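Local structure of acetyltransferase Atu2258 (Agrobacterium tumefaciens str. C58, 2G3A) at residues L52-I56 with L96-A100; I114-N118 with L139-I145; Y128-G134 with T146-K150. The protein catalyses the transfer of an acetyl group from acetyl-coenzyme A to acceptor substrates, preferring glucosamine 6-phosphate or dopamine, and releases CoA and the acetylated product. All blocks are in the same frame, centred on the assembly; numbering follows the deposited sequence.

Interaction 1 of 3, residues L52-I56 with L96-A100; sequences LNITI and LLAMA
In the hydrophobic layer where helix 92-106 packs on the central sheet of the acetyltransferase fold, Ile54 of strand 50-57 meets Leu96, Met99 and Ala100 of the helix. Strand and helix run at 143° to each other, with 9.2 Å between the axes of the two short segments, and nothing but apolar contact joins them. Ile54 sits in the middle and spreads its branches over all three helix residues. Its CG2, anti to the backbone N (the CG1 branch has chi1 -62°), reaches Leu96 CD2 at 3.6 Å, the two side chains passing antiparallel. The longer branch goes the other way along the helix: Ile54 CD1 ends 3.7 Å from CB of Met99, a selenomethionine, and the same methyl lies 3.7 Å from Ala100 N. Because the selenomethionine chain bends at chi3 (58°), its SE and CE curl back over Ile54 CG2, with CE 3.9 Å away, so CG2 is met by both Leu96 and the selenomethionine methyl. On one side of this centre Leu52 brings CD2 to within 4.1 Å of Ala100 CB. On the other, Ile56 lays its side chain across that of Leu96 at about a right angle, CD1 to CD1 at 4.1 Å. Leu96 also touches Leu81, a CoA-binding residue by similarity, and Leu52 and Ala100 both rest on Leu76 of strand 75-82. Strand 50-57 is the outermost strand within its chain, but an antiparallel strand of the second subunit pairs with it, which continues the sheet into the dimer partner. Leu52 and Ile54 point at the covering helix and Ile56 turns its end in, an aliphatic layer typical of alpha/beta packing in the GNAT fold.

Interaction 2 of 3, residues I114-N118 with L139-I145; sequences IDTMN and LSSGQSI
Met117, a selenomethionine, reaches obliquely across to the 139-145 loop, and its CE methyl ends 3.3 Å from Gln143 OE1 and 4.1 Å from Leu139 CD1. A chi1 of 75° tucks CG over the backbone, and a further bend at chi3 turns the methyl in against the glutamine. Gln143 comes to meet it: bent at chi2 (78°), its side chain passes Met117 obliquely, and CB, CG and CD all touch the methyl. The amide is steadied by Ser141 OG, which donates to Gln143 OE1 over 2.7 Å, in the carbonyl plane and on a lone pair. Ser141 and Gln143 belong to the loop between strands 131-136 and 145-151, where a type I turn from Leu139 to Gly142 reverses the chain. Here strand 111-116 has just ended and Asn118 caps helix 119-128, so the contact sits where the beta sheet of the GNAT fold hands over to a helix. Ile145, which buries more than Gln143, lies beside the end of that strand: its CA-H points to Thr116 O, while Met117 CA approaches Ser144 O at 3.1 Å with 146° at the hydrogen. Just beyond this pair a water donates to Met117 O and accepts from Ser144 N, bridging the backbones as they diverge. Arg73 of the second subunit bonds Ser141 OG and packs on Met117, and Phe44 of that subunit packs on Gln143.

Interaction 3 of 3, residues Y128-G134 with T146-K150; sequences YGFTKIG and TWLEK
Lys150 stretches across two aromatic rings of the opposite segment. Its CB lies over one face of the Phe130 ring, 4.0 Å from the centroid, a CH-pi contact in which the two side chains cross at about a right angle. CG is anti to the backbone N (chi1 -173°), and the extended chain carries CD to 3.6 Å from Tyr128 CE2. Beyond Phe130 the hairpin strands 131-136 and 145-151 pair antiparallel, Thr131 and Glu149 exchanging two hydrogen bonds. A classic beta bulge follows, with Ile133 and Gly134 both opposite Trp147: Ile133 N donates to Trp147 O at 2.7 Å, nearly straight at 176°, and Trp147 N donates to Gly134 O. Ile133 crosses Trp147 and Glu149 at about right angles, CG1 against Trp147 CB at 3.6 Å and CG2 against the carboxylate stem. On the face opposite Thr131 and Glu149, Lys132 runs alongside Leu148, its CG 3.8 Å from Leu148 CD2. In the dimer the Trp147 ring meets Trp147 of the second subunit. Lys150 NZ and Tyr128 OH share Glu101, and Glu149 pairs with Arg151; the aliphatic part of Lys150 thus serves as hydrocarbon packing while its charge is probably balanced beyond the hairpin.

In the fold
All three contacts reach the same sheet. Interactions 2 and 3 are direct neighbours, their centres about 14 Å apart, and strand 111-116 pairs with strand 145-151 through Ile114 O and Leu148 N at 2.9 Å and Thr116 O and Thr146 N at 2.9 Å. Interaction 1 lies at the chain's own outer strand, 50-57, its centre about 23 Å from that of interaction 2 and 18 Å from that of interaction 3, yet Leu97 touches both: CD2 meets Ile114 CD1, and Leu97 O lies 3.2 Å from Tyr128 OH. Tyr125, a probable CoA-binding residue, has its side chain about 4 Å from those of Thr116 and Phe130. Each contact also touches the second subunit.

Interaction 1 of 3, residues L52-I56 with L96-A100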
ATOM      1  N   LEU A  52       4.349  13.135   3.554  1.00 26.33           N
ATOM      2  CA  LEU A  52       3.964  13.697   4.836  1.00 26.99           C
ATOM      3  C   LEU A  52       4.519  12.778   5.931  1.00 29.66           C
ATOM      4  O   LEU A  52       3.969  11.699   6.201  1.00 29.17           O
ATOM      5  CB  LEU A  52       2.425  13.838   4.936  1.00 26.20           C
ATOM      6  CG  LEU A  52       1.873  14.744   6.051  1.00 28.49           C
ATOM      7  CD1 LEU A  52       0.386  15.029   5.858  1.00 29.23           C
ATOM      8  CD2 LEU A  52       2.149  14.161   7.467  1.00 26.61           C
ATOM      9  N   ASN A  53       5.624  13.199   6.542  1.00 30.88           N
ATOM     10  CA  ASN A  53       6.250  12.427   7.606  1.00 29.99           C
ATOM     11  C   ASN A  53       6.329  13.233   8.899  1.00 29.26           C
ATOM     12  O   ASN A  53       6.436  14.463   8.878  1.00 29.01           O
ATOM     13  CB  ASN A  53       7.666  12.005   7.211  1.00 33.26           C
ATOM     14  CG  ASN A  53       7.716  11.220   5.911  1.00 37.77           C
ATOM     15  OD1 ASN A  53       6.839  10.403   5.617  1.00 39.35           O
ATOM     16  ND2 ASN A  53       8.768  11.452   5.134  1.00 40.67           N
ATOM     17  N   ILE A  54       6.274  12.529  10.021  1.00 26.36           N
ATOM     18  CA  ILE A  54       6.501  13.128  11.315  1.00 25.80           C
ATOM     19  C   ILE A  54       7.486  12.214  12.015  1.00 26.40           C
ATOM     20  O   ILE A  54       7.206  11.028  12.230  1.00 26.05           O
ATOM     21  CB  ILE A  54       5.219  13.261  12.142  1.00 27.68           C
ATOM     22  CG1 ILE A  54       4.221  14.178  11.435  1.00 28.01           C
ATOM     23  CG2 ILE A  54       5.536  13.802  13.549  1.00 27.39           C
ATOM     24  CD1 ILE A  54       2.796  13.804  11.670  1.00 26.51           C
ATOM     25  N   THR A  55       8.651  12.762  12.343  1.00 24.33           N
ATOM     26  CA  THR A  55       9.640  12.007  13.083  1.00 25.18           C
ATOM     27  C   THR A  55       9.627  12.435  14.539  1.00 24.74           C
ATOM     28  O   THR A  55       9.484  13.615  14.857  1.00 25.48           O
ATOM     29  CB  THR A  55      11.061  12.150  12.496  1.00 24.81           C
ATOM     30  OG1 THR A  55      11.324  13.525  12.193  1.00 29.11           O
ATOM     31  CG2 THR A  55      11.199  11.318  11.219  1.00 27.88           C
ATOM     32  N   ILE A  56       9.734  11.443  15.408  1.00 23.12           N
ATOM     33  CA  ILE A  56       9.933  11.657  16.825  1.00 23.34           C
ATOM     34  C   ILE A  56      11.437  11.540  17.044  1.00 23.53           C
ATOM     35  O   ILE A  56      12.013  10.486  16.786  1.00 24.87           O
ATOM     36  CB  ILE A  56       9.196  10.588  17.650  1.00 22.14           C
ATOM     37  CG1 ILE A  56       7.680  10.640  17.355  1.00 22.18           C
ATOM     38  CG2 ILE A  56       9.515  10.772  19.136  1.00 28.53           C
ATOM     39  CD1 ILE A  56       6.847   9.562  18.067  1.00 24.48           C
ATOM     40  N   LEU A  96       0.314  11.834  16.690  1.00 22.37           N
ATOM     41  CA  LEU A  96       0.848  11.712  15.337  1.00 22.56           C
ATOM     42  C   LEU A  96      -0.268  11.797  14.311  1.00 20.99           C
ATOM     43  O   LEU A  96      -0.136  12.508  13.321  1.00 21.82           O
ATOM     44  CB  LEU A  96       1.632  10.399  15.167  1.00 21.40           C
ATOM     45  CG  LEU A  96       2.929  10.271  15.979  1.00 18.99           C
ATOM     46  CD1 LEU A  96       3.368   8.829  16.020  1.00 18.51           C
ATOM     47  CD2 LEU A  96       4.041  11.164  15.429  1.00 22.02           C
ATOM     48  N   LEU A  97      -1.379  11.100  14.566  1.00 21.18           N
ATOM     49  CA  LEU A  97      -2.532  11.178  13.661  1.00 22.05           C
ATOM     50  C   LEU A  97      -3.117  12.595  13.581  1.00 24.37           C
ATOM     51  O   LEU A  97      -3.529  13.051  12.511  1.00 24.26           O
ATOM     52  CB  LEU A  97      -3.611  10.190  14.084  1.00 20.72           C
ATOM     53  CG  LEU A  97      -3.217   8.707  13.935  1.00 19.43           C
ATOM     54  CD1 LEU A  97      -4.256   7.850  14.645  1.00 25.66           C
ATOM     55  CD2 LEU A  97      -3.071   8.320  12.437  1.00 24.04           C
ATOM     56  N   ALA A  98      -3.175  13.272  14.724  1.00 24.44           N
ATOM     57  CA  ALA A  98      -3.676  14.649  14.777  1.00 21.56           C
ATOM     58  C   ALA A  98      -2.763  15.626  14.028  1.00 21.74           C
ATOM     59  O   ALA A  98      -3.244  16.526  13.318  1.00 21.10           O
ATOM     60  CB  ALA A  98      -3.886  15.087  16.239  1.00 21.74           C
HETATM   61  N   MSE A  99      -1.452  15.435  14.140  1.00 23.02           N
HETATM   62  CA  MSE A  99      -0.510  16.285  13.397  1.00 26.11           C
HETATM   63  C   MSE A  99      -0.604  16.066  11.886  1.00 22.93           C
HETATM   64  O   MSE A  99      -0.556  17.025  11.101  1.00 21.37           O
HETATM   65  CB  MSE A  99       0.917  16.045  13.866  1.00 25.47           C
HETATM   66  CG  MSE A  99       1.163  16.489  15.298  1.00 28.86           C
HETATM   67 SE   MSE A  99       3.012  16.165  15.794  1.00 40.17          SE
HETATM   68  CE  MSE A  99       3.948  17.231  14.413  1.00 25.91           C
ATOM     69  N   ALA A 100      -0.748  14.805  11.485  1.00 23.47           N
ATOM     70  CA  ALA A 100      -0.945  14.445  10.073  1.00 21.01           C
ATOM     71  C   ALA A 100      -2.265  15.001   9.530  1.00 21.88           C
ATOM     72  O   ALA A 100      -2.302  15.555   8.430  1.00 25.31           O
ATOM     73  CB  ALA A 100      -0.884  12.919   9.898  1.00 20.79           C
TER

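Interaction 2 of 3, residues I114-N118 with L139-I145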
ATOM      1  N   ILE A 114      -6.290   4.506   6.248  1.00 24.74           N
ATOM      2  CA  ILE A 114      -5.308   3.792   7.027  1.00 23.56           C
ATOM      3  C   ILE A 114      -5.637   2.302   7.010  1.00 24.15           C
ATOM      4  O   ILE A 114      -6.781   1.908   6.764  1.00 21.85           O
ATOM      5  CB  ILE A 114      -5.236   4.377   8.483  1.00 22.39           C
ATOM      6  CG1 ILE A 114      -3.924   4.014   9.171  1.00 22.14           C
ATOM      7  CG2 ILE A 114      -6.443   3.912   9.331  1.00 20.43           C
ATOM      8  CD1 ILE A 114      -3.595   4.956  10.389  1.00 24.54           C
ATOM      9  N   ASP A 115      -4.633   1.463   7.251  1.00 26.53           N
ATOM     10  CA  ASP A 115      -4.915   0.028   7.357  1.00 25.81           C
ATOM     11  C   ASP A 115      -4.062  -0.625   8.438  1.00 25.90           C
ATOM     12  O   ASP A 115      -3.048  -0.077   8.841  1.00 25.59           O
ATOM     13  CB  ASP A 115      -4.727  -0.656   6.007  1.00 24.25           C
ATOM     14  CG  ASP A 115      -3.396  -0.330   5.389  1.00 28.07           C
ATOM     15  OD1 ASP A 115      -2.391  -0.790   5.931  1.00 35.07           O
ATOM     16  OD2 ASP A 115      -3.365   0.399   4.384  1.00 28.49           O
ATOM     17  N   THR A 116      -4.478  -1.794   8.902  1.00 26.32           N
ATOM     18  CA  THR A 116      -3.780  -2.436  10.018  1.00 26.58           C
ATOM     19  C   THR A 116      -4.144  -3.908  10.173  1.00 27.21           C
ATOM     20  O   THR A 116      -5.254  -4.315   9.826  1.00 25.35           O
ATOM     21  CB  THR A 116      -4.038  -1.689  11.366  1.00 26.83           C
ATOM     22  OG1 THR A 116      -3.166  -2.211  12.362  1.00 28.01           O
ATOM     23  CG2 THR A 116      -5.484  -1.845  11.846  1.00 26.32           C
HETATM   24  N   MSE A 117      -3.206  -4.688  10.701  1.00 24.77           N
HETATM   25  CA  MSE A 117      -3.495  -6.052  11.156  1.00 28.43           C
HETATM   26  C   MSE A 117      -3.423  -6.186  12.680  1.00 23.52           C
HETATM   27  O   MSE A 117      -3.573  -7.274  13.222  1.00 22.69           O
HETATM   28  CB  MSE A 117      -2.518  -7.031  10.524  1.00 28.11           C
HETATM   29  CG  MSE A 117      -1.133  -6.964  11.168  1.00 33.29           C
HETATM   30 SE   MSE A 117       0.131  -8.174  10.297  1.00 46.95          SE
HETATM   31  CE  MSE A 117      -0.244  -9.812  11.306  1.00 36.46           C
ATOM     32  N   ASN A 118      -3.198  -5.068  13.365  1.00 24.06           N
ATOM     33  CA  ASN A 118      -2.980  -5.050  14.818  1.00 24.34           C
ATOM     34  C   ASN A 118      -4.254  -4.588  15.531  1.00 24.43           C
ATOM     35  O   ASN A 118      -4.671  -3.446  15.340  1.00 24.45           O
ATOM     36  CB  ASN A 118      -1.806  -4.103  15.100  1.00 25.47           C
ATOM     37  CG  ASN A 118      -1.432  -4.036  16.559  1.00 25.52           C
ATOM     38  OD1 ASN A 118      -2.258  -4.225  17.437  1.00 23.36           O
ATOM     39  ND2 ASN A 118      -0.169  -3.757  16.819  1.00 24.59           N
ATOM     40  N   LEU A 139      -5.333 -13.922   7.892  1.00 20.32           N
ATOM     41  CA  LEU A 139      -3.946 -14.161   7.486  1.00 20.35           C
ATOM     42  C   LEU A 139      -3.454 -15.522   8.051  1.00 24.84           C
ATOM     43  O   LEU A 139      -4.088 -16.102   8.953  1.00 22.40           O
ATOM     44  CB  LEU A 139      -3.054 -13.005   7.958  1.00 21.64           C
ATOM     45  CG  LEU A 139      -3.490 -11.578   7.567  1.00 22.28           C
ATOM     46  CD1 LEU A 139      -2.474 -10.501   7.968  1.00 26.25           C
ATOM     47  CD2 LEU A 139      -3.856 -11.452   6.097  1.00 22.89           C
ATOM     48  N   SER A 140      -2.318 -16.004   7.518  1.00 22.86           N
ATOM     49  CA  SER A 140      -1.711 -17.280   7.909  0.50 24.55           C
ATOM     50  C   SER A 140      -1.436 -17.303   9.402  1.00 25.13           C
ATOM     51  O   SER A 140      -1.422 -18.352  10.024  1.00 28.16           O
ATOM     52  CB  SER A 140      -0.397 -17.492   7.156  0.50 22.28           C
ATOM     53  OG  SER A 140       0.566 -16.534   7.565  0.50 18.52           O
ATOM     54  N   SER A 141      -1.204 -16.125   9.961  1.00 27.87           N
ATOM     55  CA  SER A 141      -0.915 -16.014  11.371  1.00 27.81           C
ATOM     56  C   SER A 141      -2.162 -15.774  12.239  1.00 26.29           C
ATOM     57  O   SER A 141      -2.048 -15.702  13.469  1.00 26.23           O
ATOM     58  CB  SER A 141       0.179 -14.971  11.605  1.00 30.65           C
ATOM     59  OG  SER A 141       0.107 -13.923  10.648  1.00 30.72           O
ATOM     60  N   GLY A 142      -3.330 -15.651  11.596  1.00 22.72           N
ATOM     61  CA  GLY A 142      -4.624 -15.554  12.281  1.00 19.78           C
ATOM     62  C   GLY A 142      -5.285 -14.197  12.418  1.00 20.34           C
ATOM     63  O   GLY A 142      -6.448 -14.110  12.801  1.00 21.81           O
ATOM     64  N   GLN A 143      -4.550 -13.134  12.116  1.00 19.07           N
ATOM     65  CA  GLN A 143      -5.058 -11.778  12.193  1.00 22.88           C
ATOM     66  C   GLN A 143      -5.834 -11.456  10.922  1.00 23.31           C
ATOM     67  O   GLN A 143      -5.905 -12.271  10.001  1.00 24.84           O
ATOM     68  CB  GLN A 143      -3.891 -10.783  12.327  1.00 24.58           C
ATOM     69  CG  GLN A 143      -2.943 -11.074  13.488  1.00 26.00           C
ATOM     70  CD  GLN A 143      -1.975 -12.202  13.190  1.00 30.94           C
ATOM     71  OE1 GLN A 143      -1.772 -12.592  12.018  1.00 32.31           O
ATOM     72  NE2 GLN A 143      -1.387 -12.762  14.253  1.00 36.68           N
ATOM     73  N   SER A 144      -6.457 -10.283  10.909  1.00 23.13           N
ATOM     74  CA  SER A 144      -7.109  -9.770   9.714  0.50 24.10           C
ATOM     75  C   SER A 144      -6.483  -8.440   9.313  1.00 24.15           C
ATOM     76  O   SER A 144      -5.840  -7.767  10.139  1.00 27.68           O
ATOM     77  CB  SER A 144      -8.612  -9.590   9.959  0.50 23.79           C
ATOM     78  OG  SER A 144      -8.848  -8.596  10.939  0.50 26.62           O
ATOM     79  N   ILE A 145      -6.649  -8.062   8.048  1.00 24.67           N
ATOM     80  CA  ILE A 145      -6.354  -6.681   7.622  1.00 25.42           C
ATOM     81  C   ILE A 145      -7.656  -5.874   7.623  1.00 26.14           C
ATOM     82  O   ILE A 145      -8.683  -6.354   7.135  1.00 24.35           O
ATOM     83  CB  ILE A 145      -5.673  -6.594   6.232  1.00 25.96           C
ATOM     84  CG1 ILE A 145      -4.426  -7.488   6.185  1.00 28.24           C
ATOM     85  CG2 ILE A 145      -5.324  -5.113   5.887  1.00 28.59           C
ATOM     86  CD1 ILE A 145      -3.673  -7.513   4.842  1.00 26.78           C
TER
HETATM   87  O   HOH W   1      -6.104  -8.547  13.566  1.00 24.01           O

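Interaction 3 of 3, residues Y128-G134 with T146-K150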
ATOM      1  N   TYR A 128      -9.887   7.418  17.698  1.00 25.16           N
ATOM      2  CA  TYR A 128      -9.485   8.649  17.003  1.00 24.39           C
ATOM      3  C   TYR A 128     -10.572   9.208  16.074  1.00 26.09           C
ATOM      4  O   TYR A 128     -10.720  10.428  15.941  1.00 25.61           O
ATOM      5  CB  TYR A 128      -8.133   8.463  16.265  1.00 23.99           C
ATOM      6  CG  TYR A 128      -7.657   9.740  15.584  1.00 22.76           C
ATOM      7  CD1 TYR A 128      -7.042  10.753  16.324  1.00 27.70           C
ATOM      8  CD2 TYR A 128      -7.874   9.952  14.215  1.00 17.60           C
ATOM      9  CE1 TYR A 128      -6.653  11.945  15.727  1.00 25.43           C
ATOM     10  CE2 TYR A 128      -7.492  11.154  13.599  1.00 22.96           C
ATOM     11  CZ  TYR A 128      -6.881  12.143  14.369  1.00 23.61           C
ATOM     12  OH  TYR A 128      -6.477  13.329  13.798  1.00 28.37           O
ATOM     13  N   GLY A 129     -11.361   8.329  15.458  1.00 24.43           N
ATOM     14  CA  GLY A 129     -12.428   8.779  14.562  1.00 24.22           C
ATOM     15  C   GLY A 129     -12.448   8.115  13.191  1.00 25.31           C
ATOM     16  O   GLY A 129     -13.292   8.455  12.360  1.00 24.52           O
ATOM     17  N   PHE A 130     -11.522   7.189  12.932  1.00 24.05           N
ATOM     18  CA  PHE A 130     -11.611   6.386  11.693  1.00 24.03           C
ATOM     19  C   PHE A 130     -12.743   5.384  11.765  1.00 24.22           C
ATOM     20  O   PHE A 130     -13.107   4.928  12.846  1.00 22.40           O
ATOM     21  CB  PHE A 130     -10.337   5.616  11.394  1.00 23.13           C
ATOM     22  CG  PHE A 130      -9.185   6.469  10.945  1.00 21.14           C
ATOM     23  CD1 PHE A 130      -8.865   6.579   9.585  1.00 25.05           C
ATOM     24  CD2 PHE A 130      -8.382   7.107  11.874  1.00 25.14           C
ATOM     25  CE1 PHE A 130      -7.777   7.347   9.166  1.00 25.04           C
ATOM     26  CE2 PHE A 130      -7.280   7.859  11.463  1.00 23.01           C
ATOM     27  CZ  PHE A 130      -6.986   7.983  10.103  1.00 23.67           C
ATOM     28  N   THR A 131     -13.283   5.048  10.597  1.00 23.88           N
ATOM     29  CA  THR A 131     -14.400   4.110  10.484  0.50 24.67           C
ATOM     30  C   THR A 131     -14.052   3.065   9.432  1.00 25.15           C
ATOM     31  O   THR A 131     -13.540   3.403   8.363  1.00 26.46           O
ATOM     32  CB  THR A 131     -15.699   4.822  10.084  0.50 25.77           C
ATOM     33  OG1 THR A 131     -15.493   5.523   8.854  0.50 30.18           O
ATOM     34  CG2 THR A 131     -16.128   5.805  11.158  0.50 22.70           C
ATOM     35  N   LYS A 132     -14.319   1.805   9.753  1.00 23.48           N
ATOM     36  CA  LYS A 132     -13.911   0.684   8.930  1.00 24.19           C
ATOM     37  C   LYS A 132     -14.588   0.740   7.582  1.00 23.85           C
ATOM     38  O   LYS A 132     -15.773   1.053   7.479  1.00 24.84           O
ATOM     39  CB  LYS A 132     -14.258  -0.629   9.635  1.00 27.35           C
ATOM     40  CG  LYS A 132     -13.606  -0.758  11.004  1.00 31.15           C
ATOM     41  CD  LYS A 132     -13.490  -2.204  11.478  1.00 44.00           C
ATOM     42  CE  LYS A 132     -14.605  -2.580  12.440  1.00 45.04           C
ATOM     43  NZ  LYS A 132     -14.140  -3.629  13.399  1.00 52.92           N
ATOM     44  N   ILE A 133     -13.835   0.429   6.541  1.00 22.63           N
ATOM     45  CA  ILE A 133     -14.401   0.402   5.199  1.00 25.03           C
ATOM     46  C   ILE A 133     -14.385  -1.002   4.608  1.00 23.36           C
ATOM     47  O   ILE A 133     -15.097  -1.272   3.662  1.00 22.49           O
ATOM     48  CB  ILE A 133     -13.767   1.462   4.248  1.00 27.84           C
ATOM     49  CG1 ILE A 133     -12.252   1.301   4.149  1.00 28.40           C
ATOM     50  CG2 ILE A 133     -14.165   2.879   4.705  1.00 26.30           C
ATOM     51  CD1 ILE A 133     -11.528   2.447   3.399  1.00 29.88           C
ATOM     52  N   GLY A 134     -13.600  -1.900   5.198  1.00 22.89           N
ATOM     53  CA  GLY A 134     -13.575  -3.301   4.760  1.00 21.74           C
ATOM     54  C   GLY A 134     -12.469  -4.060   5.467  1.00 22.72           C
ATOM     55  O   GLY A 134     -11.649  -3.458   6.171  1.00 20.09           O
ATOM     56  N   THR A 146      -7.624  -4.666   8.198  1.00 23.26           N
ATOM     57  CA  THR A 146      -8.798  -3.777   8.191  1.00 22.08           C
ATOM     58  C   THR A 146      -8.382  -2.452   7.577  1.00 23.67           C
ATOM     59  O   THR A 146      -7.287  -1.950   7.877  1.00 23.58           O
ATOM     60  CB  THR A 146      -9.356  -3.537   9.625  1.00 21.93           C
ATOM     61  OG1 THR A 146      -9.594  -4.796  10.251  1.00 26.81           O
ATOM     62  CG2 THR A 146     -10.694  -2.735   9.589  1.00 21.64           C
ATOM     63  N   TRP A 147      -9.233  -1.916   6.689  1.00 21.04           N
ATOM     64  CA  TRP A 147      -9.033  -0.588   6.107  1.00 21.44           C
ATOM     65  C   TRP A 147     -10.044   0.323   6.739  1.00 21.20           C
ATOM     66  O   TRP A 147     -11.212  -0.066   6.989  1.00 18.72           O
ATOM     67  CB  TRP A 147      -9.226  -0.598   4.577  1.00 19.61           C
ATOM     68  CG  TRP A 147      -8.076  -1.270   3.823  1.00 24.83           C
ATOM     69  CD1 TRP A 147      -6.973  -0.656   3.272  1.00 26.28           C
ATOM     70  CD2 TRP A 147      -7.925  -2.675   3.560  1.00 20.03           C
ATOM     71  NE1 TRP A 147      -6.151  -1.606   2.691  1.00 24.00           N
ATOM     72  CE2 TRP A 147      -6.717  -2.846   2.856  1.00 23.83           C
ATOM     73  CE3 TRP A 147      -8.698  -3.811   3.861  1.00 20.20           C
ATOM     74  CZ2 TRP A 147      -6.267  -4.112   2.447  1.00 22.88           C
ATOM     75  CZ3 TRP A 147      -8.251  -5.055   3.458  1.00 22.90           C
ATOM     76  CH2 TRP A 147      -7.048  -5.190   2.742  1.00 24.42           C
ATOM     77  N   LEU A 148      -9.607   1.549   7.010  1.00 19.87           N
ATOM     78  CA  LEU A 148     -10.477   2.531   7.641  1.00 17.08           C
ATOM     79  C   LEU A 148     -10.362   3.884   6.950  1.00 20.28           C
ATOM     80  O   LEU A 148      -9.316   4.200   6.381  1.00 20.27           O
ATOM     81  CB  LEU A 148     -10.116   2.692   9.145  1.00 17.92           C
ATOM     82  CG  LEU A 148     -10.193   1.433  10.008  1.00 19.12           C
ATOM     83  CD1 LEU A 148      -8.822   0.800  10.142  1.00 28.24           C
ATOM     84  CD2 LEU A 148     -10.760   1.742  11.406  1.00 22.07           C
ATOM     85  N   GLU A 149     -11.422   4.689   7.021  1.00 20.64           N
ATOM     86  CA  GLU A 149     -11.360   6.076   6.530  1.00 19.99           C
ATOM     87  C   GLU A 149     -11.760   7.096   7.616  1.00 22.72           C
ATOM     88  O   GLU A 149     -12.464   6.772   8.584  1.00 23.49           O
ATOM     89  CB  GLU A 149     -12.294   6.258   5.322  1.00 20.02           C
ATOM     90  CG  GLU A 149     -13.782   6.238   5.738  1.00 24.00           C
ATOM     91  CD  GLU A 149     -14.769   6.365   4.581  1.00 28.84           C
ATOM     92  OE1 GLU A 149     -14.335   6.601   3.435  1.00 32.33           O
ATOM     93  OE2 GLU A 149     -15.987   6.224   4.834  1.00 40.78           O
ATOM     94  N   LYS A 150     -11.349   8.340   7.404  1.00 22.19           N
ATOM     95  CA  LYS A 150     -11.805   9.473   8.208  1.00 22.14           C
ATOM     96  C   LYS A 150     -11.998  10.657   7.272  1.00 23.91           C
ATOM     97  O   LYS A 150     -11.042  11.200   6.709  1.00 27.16           O
ATOM     98  CB  LYS A 150     -10.821   9.816   9.338  1.00 19.31           C
ATOM     99  CG  LYS A 150     -11.345  10.894  10.320  1.00 22.85           C
ATOM    100  CD  LYS A 150     -10.427  10.933  11.563  1.00 23.22           C
ATOM    101  CE  LYS A 150     -10.962  11.842  12.652  1.00 24.43           C
ATOM    102  NZ  LYS A 150     -10.849  13.278  12.305  1.00 28.99           N
TER
HETATM  103  O   HOH W   2     -16.912   3.659   6.615  1.00 56.54           O